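Local coordinates for protein bazooka, isoform C,LD29223p (Drosophila melanogaster, PDB 5OAK) that serves as a cell polarity protein whose first PDZ domain binds the C-terminal PDZ-binding motif of Par-6, and which probably also binds phosphatidylinositol and phosphatidic acid, at residues Q72-L75 with R76-L79; I12-Y15 with G16-L19. One frame throughout, in Å; residues are numbered along the deposited sequence. Where two conformers were deposited one is given.

From the N terminus, interaction 2 comes first. It closes the loop 12-19, with a type II beta turn at Glu14 to Ser17, between strand 7-12 and strand 21-25. Interaction 1 follows at residues 72-79. It closes no loop, being the last turns of helix 68-78. The two are in series: neither encloses or crosses the other. They meet in space, with centres about 13 Å apart. Leu79 makes the join. Its backbone O lies 2.8 Å from Asn13 ND2, a probable hydrogen bond, and its side chain packs on Leu19. The loop is thereby tied to the C-terminal end of the helix. Both contacts lie in the PDZ part of the engineered fusion, and both touch a second subunit.

Interaction 1: Q72-L75 with R76-L79; sequences QEQL and RRAL
Glu73 and Arg76 pair their charges about one helical turn apart. Glu73 OE1 lies 3.7 Å from Arg76 NH1, a long salt bridge at the edge of the guanidinium. Glu73 turns CG anti to its N (chi1 -178°) and bends at chi2, which places the carboxylate between two arginines. Its OE2 touches Arg77 CG at 3.5 Å and stands above the rim of the Arg77 guanidinium, where no N-H points at it. Gln72 runs beside Arg76, its amide nearly perpendicular to the guanidinium. Arg76 NE bonds to Gly107 O of a second subunit, in the engineered Gly/Ser linker before the Par-6 peptide, a contact of the fusion, not the natural complex. With alanine in place of Arg76, Glu73 OE1 would probably lose its distant cation and the linker carbonyl its donor. Gln74 OE1 takes a weak bond from Arg77 NH1 (2.8 Å), doubtful because Gln74 has two conformers.

In the backbone, Arg76 N reaches Gln72 O at 3.0 Å. Leu75 and Ala78 pack on Ile58, and Leu75 meets Leu115 in the fused Par-6 peptide of the second subunit. This i to i+4 pattern marks an alpha helix, here the one flanking the peptide groove of a PDZ domain.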
loop_
_atom_site.group_PDB
_atom_site.type_symbol
_atom_site.label_atom_id
_atom_site.label_comp_id
_atom_site.label_asym_id
_atom_site.label_seq_id
_atom_site.Cartn_x
_atom_site.Cartn_y
_atom_site.Cartn_z
ATOM N N GLN A 72 -9.965 -0.206 -1.182
ATOM C CA GLN A 72 -10.051 0.557 0.059
ATOM C C GLN A 72 -10.492 -0.385 1.184
ATOM O O GLN A 72 -9.976 -0.330 2.297
ATOM C CB GLN A 72 -11.022 1.727 -0.084
ATOM C CG GLN A 72 -10.394 2.876 -0.843
ATOM C CD GLN A 72 -11.405 3.956 -1.142
ATOM O OE1 GLN A 72 -12.474 3.970 -0.548
ATOM N NE2 GLN A 72 -11.089 4.842 -2.081
ATOM N N GLU A 73 -11.458 -1.245 0.882
ATOM C CA GLU A 73 -11.936 -2.209 1.874
ATOM C C GLU A 73 -10.843 -3.179 2.277
ATOM O O GLU A 73 -10.722 -3.528 3.446
ATOM C CB GLU A 73 -13.145 -2.995 1.359
ATOM C CG GLU A 73 -13.716 -4.000 2.387
ATOM C CD GLU A 73 -13.964 -3.410 3.787
ATOM O OE1 GLU A 73 -14.444 -2.260 3.892
ATOM O OE2 GLU A 73 -13.686 -4.106 4.793
ATOM N N GLN A 74 -10.052 -3.668 1.330
ATOM C CA GLN A 74 -9.008 -4.582 1.725
ATOM C C GLN A 74 -7.916 -3.867 2.532
ATOM O O GLN A 74 -7.339 -4.469 3.421
ATOM C CB GLN A 74 -8.481 -5.297 0.478
ATOM C CG GLN A 74 -9.597 -6.163 -0.133
ATOM C CD GLN A 74 -10.251 -7.115 0.909
ATOM O OE1 GLN A 74 -11.467 -7.170 1.054
ATOM N NE2 GLN A 74 -9.435 -7.833 1.626
ATOM N N LEU A 75 -7.659 -2.578 2.255
ATOM C CA LEU A 75 -6.735 -1.830 3.113
ATOM C C LEU A 75 -7.265 -1.751 4.537
ATOM O O LEU A 75 -6.513 -1.900 5.493
ATOM C CB LEU A 75 -6.544 -0.412 2.631
ATOM C CG LEU A 75 -5.675 -0.367 1.418
ATOM C CD1 LEU A 75 -5.798 1.016 0.747
ATOM C CD2 LEU A 75 -4.254 -0.620 1.832
ATOM N N ARG A 76 -8.547 -1.441 4.668
ATOM C CA ARG A 76 -9.125 -1.330 6.010
ATOM C C ARG A 76 -9.007 -2.657 6.738
ATOM O O ARG A 76 -8.671 -2.705 7.925
ATOM C CB ARG A 76 -10.599 -0.896 5.940
ATOM C CG ARG A 76 -10.774 0.566 5.556
ATOM C CD ARG A 76 -12.244 1.050 5.620
ATOM N NE ARG A 76 -12.415 2.265 4.831
ATOM C CZ ARG A 76 -12.950 2.288 3.606
ATOM N NH1 ARG A 76 -13.416 1.165 3.038
ATOM N NH2 ARG A 76 -13.043 3.441 2.951
ATOM N N ARG A 77 -9.281 -3.744 6.047
ATOM C CA ARG A 77 -9.129 -5.059 6.647
ATOM C C ARG A 77 -7.689 -5.363 7.073
ATOM O O ARG A 77 -7.439 -5.822 8.200
ATOM C CB ARG A 77 -9.622 -6.142 5.690
ATOM C CG ARG A 77 -11.086 -6.281 5.669
ATOM C CD ARG A 77 -11.403 -7.666 5.059
ATOM N NE ARG A 77 -12.809 -8.000 5.209
ATOM C CZ ARG A 77 -13.633 -8.228 4.199
ATOM N NH1 ARG A 77 -13.177 -8.190 2.965
ATOM N NH2 ARG A 77 -14.910 -8.516 4.430
ATOM N N ALA A 78 -6.737 -5.073 6.199
ATOM C CA ALA A 78 -5.346 -5.336 6.493
ATOM C C ALA A 78 -4.892 -4.519 7.688
ATOM O O ALA A 78 -4.013 -4.971 8.456
ATOM C CB ALA A 78 -4.473 -4.997 5.271
ATOM N N LEU A 79 -5.446 -3.306 7.843
ATOM C CA LEU A 79 -5.033 -2.432 8.950
ATOM C C LEU A 79 -5.574 -2.915 10.287
ATOM O O LEU A 79 -5.199 -2.351 11.341
ATOM C CB LEU A 79 -5.455 -0.966 8.701
ATOM C CG LEU A 79 -4.612 -0.317 7.582
ATOM C CD1 LEU A 79 -5.255 0.975 7.131
ATOM C CD2 LEU A 79 -3.133 -0.113 7.984
#

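Interaction 2: I12-Y15 with G16-L19; sequences INEY and GSPL
Glu14 and Ser17 close a type II beta turn. Ser17 N bonds to Glu14 O at 3.1 Å, from above the carbonyl plane. The side chains repeat the link: in one of two Ser17 conformers, OG donates to Glu14 OE2 at 2.7 Å. The hydroxyl comes from above the carboxylate, 59° out of its plane. Glu14 is fully extended, with CG anti to the backbone N (chi1 179°), and this brings the carboxylate up to Ser17 CB and OG. Its other oxygen, OE1, forms a salt bridge with Arg43 and also bonds a glycerol, probably from the crystallisation liquor.

The tight part is the base of the turn, where Asn13 and Leu19 are buried. Their side chains cross at about a right angle, and Leu19 CD2 lies 3.6 Å from Asn13 OD1. A water lies between the two arms, 2.9 Å from Asn13 OD1 and 2.8 Å from Ser17 O. Asn13 ND2 bonds to Ser81 O.

The tip is looser. Tyr15 and Gly16 are exposed there, although the Tyr15 side chain still rests on Ser82. Gly16 has a positive phi of 87°, and a CB on it would clash with Tyr15 O.

The loop leads from strand 7-12 to strand 21-25. Leu19 is backbone-bonded to Ala44 of helix 43-46 and to the second subunit, consistent with the carboxylate-binding loop of PDZ domains. Asn13 is backbone-bonded to Ser82, just before strand 83-89.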
loop_
_atom_site.group_PDB
_atom_site.type_symbol
_atom_site.label_atom_id
_atom_site.label_comp_id
_atom_site.label_asym_id
_atom_site.label_seq_id
_atom_site.Cartn_x
_atom_site.Cartn_y
_atom_site.Cartn_z
ATOM N N ILE A 12 5.421 -2.939 9.891
ATOM C CA ILE A 12 4.787 -3.236 11.170
ATOM C C ILE A 12 3.619 -2.243 11.368
ATOM O O ILE A 12 3.780 -1.039 11.143
ATOM C CB ILE A 12 5.805 -3.125 12.317
ATOM C CG1 ILE A 12 7.009 -4.051 12.030
ATOM C CG2 ILE A 12 5.174 -3.449 13.682
ATOM C CD1 ILE A 12 6.647 -5.490 11.713
ATOM N N ASN A 13 2.455 -2.733 11.777
ATOM C CA ASN A 13 1.290 -1.869 11.925
ATOM C C ASN A 13 1.218 -1.363 13.358
ATOM O O ASN A 13 1.483 -2.092 14.270
ATOM C CB ASN A 13 0.021 -2.637 11.553
ATOM C CG ASN A 13 -1.195 -1.742 11.463
ATOM O OD1 ASN A 13 -1.075 -0.534 11.293
ATOM N ND2 ASN A 13 -2.368 -2.334 11.564
ATOM N N GLU A 14 1.023 -0.097 13.522
ATOM C CA GLU A 14 0.823 0.517 14.845
ATOM C C GLU A 14 -0.634 0.916 14.891
ATOM O O GLU A 14 -1.061 1.804 14.139
ATOM C CB GLU A 14 1.735 1.716 14.993
ATOM C CG GLU A 14 1.550 2.397 16.339
ATOM C CD GLU A 14 2.467 3.601 16.497
ATOM O OE1 GLU A 14 3.538 3.666 15.830
ATOM O OE2 GLU A 14 2.078 4.500 17.265
ATOM N N TYR A 15 -1.402 0.271 15.746
ATOM C CA TYR A 15 -2.865 0.461 15.703
ATOM C C TYR A 15 -3.241 1.907 16.083
ATOM O O TYR A 15 -2.787 2.434 17.136
ATOM C CB TYR A 15 -3.549 -0.518 16.649
ATOM C CG TYR A 15 -3.363 -1.948 16.266
ATOM C CD1 TYR A 15 -3.832 -2.413 15.054
ATOM C CD2 TYR A 15 -2.709 -2.824 17.116
ATOM C CE1 TYR A 15 -3.690 -3.742 14.739
ATOM C CE2 TYR A 15 -2.534 -4.147 16.794
ATOM C CZ TYR A 15 -3.020 -4.595 15.600
ATOM O OH TYR A 15 -2.892 -5.933 15.291
ATOM N N GLY A 16 -4.006 2.567 15.229
ATOM C CA GLY A 16 -4.404 3.934 15.496
ATOM C C GLY A 16 -3.448 5.011 15.030
ATOM O O GLY A 16 -3.716 6.194 15.181
ATOM N N SER A 17 -2.317 4.627 14.481
ATOM C CA SER A 17 -1.296 5.570 14.075
ATOM C C SER A 17 -0.983 5.455 12.598
ATOM O O SER A 17 -0.876 4.342 12.091
ATOM C CB SER A 17 -0.016 5.303 14.865
ATOM O OG SER A 17 -0.252 5.456 16.273
ATOM N N PRO A 18 -0.784 6.584 11.916
ATOM C CA PRO A 18 -0.448 6.475 10.493
ATOM C C PRO A 18 0.869 5.726 10.288
ATOM O O PRO A 18 1.790 5.813 11.127
ATOM C CB PRO A 18 -0.299 7.927 10.034
ATOM C CG PRO A 18 -0.349 8.754 11.308
ATOM C CD PRO A 18 -0.930 7.966 12.380
ATOM N N LEU A 19 0.956 4.977 9.199
ATOM C CA LEU A 19 2.181 4.267 8.841
ATOM C C LEU A 19 3.136 5.107 8.024
ATOM O O LEU A 19 4.324 4.775 7.894
ATOM C CB LEU A 19 1.831 2.970 8.105
ATOM C CG LEU A 19 0.932 2.094 8.976
ATOM C CD1 LEU A 19 0.622 0.805 8.286
ATOM C CD2 LEU A 19 1.567 1.796 10.376
HETATM O O HOH W 1 -2.373 2.044 11.333
HETATM O O HOH W 2 3.090 4.548 12.953
#